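Local coordinates for Sec-alkyl sulfatase (Pseudomonas sp. dsm 6611, PDB 2YHE) that hydrolyses secondary alkyl sulfates enantioselectively, with strict inversion of configuration, to give (S)-alcohols and sulfate, at the interface of chains A and B. Numbering follows the deposited sequence. Chains: chain A/B, Sec-alkyl sulfatase.

The interface of chains A and B. Residues chain A 481-482, 485, 489, 501, 505, 659; chain B 438-441.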
loop_
_atom_site.group_PDB
_atom_site.type_symbol
_atom_site.label_atom_id
_atom_site.label_comp_id
_atom_site.label_asym_id
_atom_site.label_seq_id
_atom_site.Cartn_x
_atom_site.Cartn_y
_atom_site.Cartn_z
ATOM N N VAL A 481 27.916 -2.838 -1.290
ATOM C CA VAL A 481 27.030 -1.665 -1.332
ATOM C C VAL A 481 26.320 -1.431 -0.014
ATOM O O VAL A 481 26.014 -0.287 0.306
ATOM C CB VAL A 481 26.065 -1.546 -2.535
ATOM C CG1 VAL A 481 26.807 -1.626 -3.849
ATOM C CG2 VAL A 481 24.924 -2.569 -2.484
ATOM N N GLN A 482 26.063 -2.513 0.750
ATOM C CA GLN A 482 25.387 -2.410 2.038
ATOM C C GLN A 482 26.340 -1.787 3.049
ATOM O O GLN A 482 25.956 -0.880 3.793
ATOM C CB GLN A 482 24.828 -3.781 2.492
ATOM C CG GLN A 482 23.392 -4.043 2.004
ATOM C CD GLN A 482 22.542 -4.680 3.080
ATOM O OE1 GLN A 482 22.385 -4.137 4.192
ATOM N NE2 GLN A 482 21.937 -5.831 2.770
ATOM N N ASN A 485 27.233 1.968 2.069
ATOM C CA ASN A 485 26.104 2.872 2.298
ATOM C C ASN A 485 26.152 3.430 3.719
ATOM O O ASN A 485 25.942 4.627 3.914
ATOM C CB ASN A 485 24.780 2.155 2.054
ATOM C CG ASN A 485 23.593 3.062 2.119
ATOM O OD1 ASN A 485 23.541 4.104 1.450
ATOM N ND2 ASN A 485 22.628 2.700 2.952
ATOM N N PHE A 489 26.822 7.348 4.438
ATOM C CA PHE A 489 25.859 8.071 5.270
ATOM C C PHE A 489 26.436 8.570 6.580
ATOM O O PHE A 489 26.002 9.611 7.067
ATOM C CB PHE A 489 24.555 7.297 5.455
ATOM C CG PHE A 489 23.579 7.612 4.345
ATOM C CD1 PHE A 489 23.677 6.980 3.108
ATOM C CD2 PHE A 489 22.572 8.551 4.530
ATOM C CE1 PHE A 489 22.783 7.278 2.076
ATOM C CE2 PHE A 489 21.673 8.845 3.503
ATOM C CZ PHE A 489 21.780 8.199 2.286
ATOM N N GLN A 501 31.877 2.471 -3.279
ATOM C CA GLN A 501 30.424 2.303 -3.322
ATOM C C GLN A 501 29.945 2.374 -4.766
ATOM O O GLN A 501 29.167 1.512 -5.203
ATOM C CB GLN A 501 29.731 3.361 -2.429
ATOM C CG GLN A 501 28.228 3.195 -2.247
ATOM C CD GLN A 501 27.796 1.979 -1.490
ATOM O OE1 GLN A 501 28.593 1.140 -1.068
ATOM N NE2 GLN A 501 26.504 1.869 -1.303
ATOM N N MET A 505 28.319 -0.659 -7.206
ATOM C CA MET A 505 27.030 -0.421 -7.869
ATOM C C MET A 505 27.143 -0.598 -9.363
ATOM O O MET A 505 26.270 -1.208 -9.988
ATOM C CB MET A 505 26.512 0.974 -7.580
ATOM C CG MET A 505 25.752 1.069 -6.297
ATOM S SD MET A 505 24.712 2.546 -6.257
ATOM C CE MET A 505 24.138 2.460 -4.564
ATOM N N VAL A 659 21.686 9.043 -2.750
ATOM C CA VAL A 659 22.781 8.111 -2.400
ATOM C C VAL A 659 23.738 8.589 -1.279
ATOM O O VAL A 659 24.752 7.961 -0.952
ATOM C CB VAL A 659 23.486 7.514 -3.630
ATOM C CG1 VAL A 659 22.551 6.607 -4.418
ATOM C CG2 VAL A 659 24.089 8.599 -4.512
ATOM N N ASN B 438 17.206 4.638 -2.622
ATOM C CA ASN B 438 18.647 4.440 -2.547
ATOM C C ASN B 438 18.984 3.020 -3.045
ATOM O O ASN B 438 18.600 2.055 -2.357
ATOM C CB ASN B 438 19.139 4.672 -1.107
ATOM C CG ASN B 438 20.625 4.555 -0.905
ATOM O OD1 ASN B 438 21.395 4.078 -1.754
ATOM N ND2 ASN B 438 21.057 5.003 0.239
ATOM N N PRO B 439 19.683 2.854 -4.221
ATOM C CA PRO B 439 19.961 1.489 -4.729
ATOM C C PRO B 439 20.758 0.569 -3.804
ATOM O O PRO B 439 20.708 -0.633 -4.002
ATOM C CB PRO B 439 20.596 1.710 -6.104
ATOM C CG PRO B 439 20.346 3.111 -6.435
ATOM C CD PRO B 439 20.187 3.870 -5.163
ATOM N N ALA B 440 21.399 1.098 -2.753
ATOM C CA ALA B 440 22.063 0.235 -1.781
ATOM C C ALA B 440 21.019 -0.619 -0.955
ATOM O O ALA B 440 21.358 -1.661 -0.361
ATOM C CB ALA B 440 22.919 1.058 -0.850
ATOM N N ASN B 441 19.745 -0.179 -0.962
ATOM C CA ASN B 441 18.634 -0.835 -0.265
ATOM C C ASN B 441 17.697 -1.529 -1.262
ATOM O O ASN B 441 16.587 -1.908 -0.896
ATOM C CB ASN B 441 17.853 0.212 0.543
ATOM C CG ASN B 441 18.665 0.961 1.566
ATOM O OD1 ASN B 441 18.688 2.198 1.574
ATOM N ND2 ASN B 441 19.350 0.238 2.456
HETATM O O HOH W 1 20.074 3.918 3.871
#
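In this patch of the two-fold dimer interface B:Ala440, on a short 3-10 turn led in by B:Asn438, docks against A:Asn485 of helix 477-490 and A:Met505 of helix 495-511. The contact helps hold together the two subunits of the homodimer that this metallo-beta-lactamase-fold sulfatase forms, and symmetry supplies a twin with the chains exchanged. It is an example of a small methyl packed between side chains, with hydrogen bonds at its rim that may fix its orientation. The other subunit hides 84 Å² of B:Ala440, whose methyl CB meets A:Asn485 CB at 3.6 Å, with the backbone carbonyl O of A:Val481 close by. That carbonyl is occupied within its own chain: A:Gln501 NE2 donates to A:Val481 O at 2.7 Å, in the carbonyl plane and on a lone pair. The bond ties the two helices together behind the methyl and lays the amide of A:Gln501 beside it. From another side A:Met505, extended beyond CG, brings its terminal methyl CE to 3.6 Å from the backbone N of B:Ala440 and also touches B:Pro439 CB. The proline is met as well by A:Val659, whose CG1 lies 3.7 Å from B:Pro439 CD.

At the rim, A:Asn485 and B:Asn438 reach toward each other tip to tip, their amide planes 77° apart. Both have CG anti to the backbone N (chi1 -173° and -178°), which extends each amide toward its partner. B:Asn438 ND2 donates to A:Asn485 OD1 at 2.9 Å, tilted from the carbonyl plane, while the same nitrogen comes near A:Phe489 CE1 from out of the ring plane. The amide oxygen of B:Asn438 caps the turn: it accepts the backbone N of B:Ala440 from above the carbonyl plane, so one side chain both braces its own loop and grips the neighbour. The remaining amide end of A:Asn485 works through water 1, which lies 3.0 Å from A:Asn485 ND2 and 3.2 Å from the side-chain oxygen OD1 of B:Asn441.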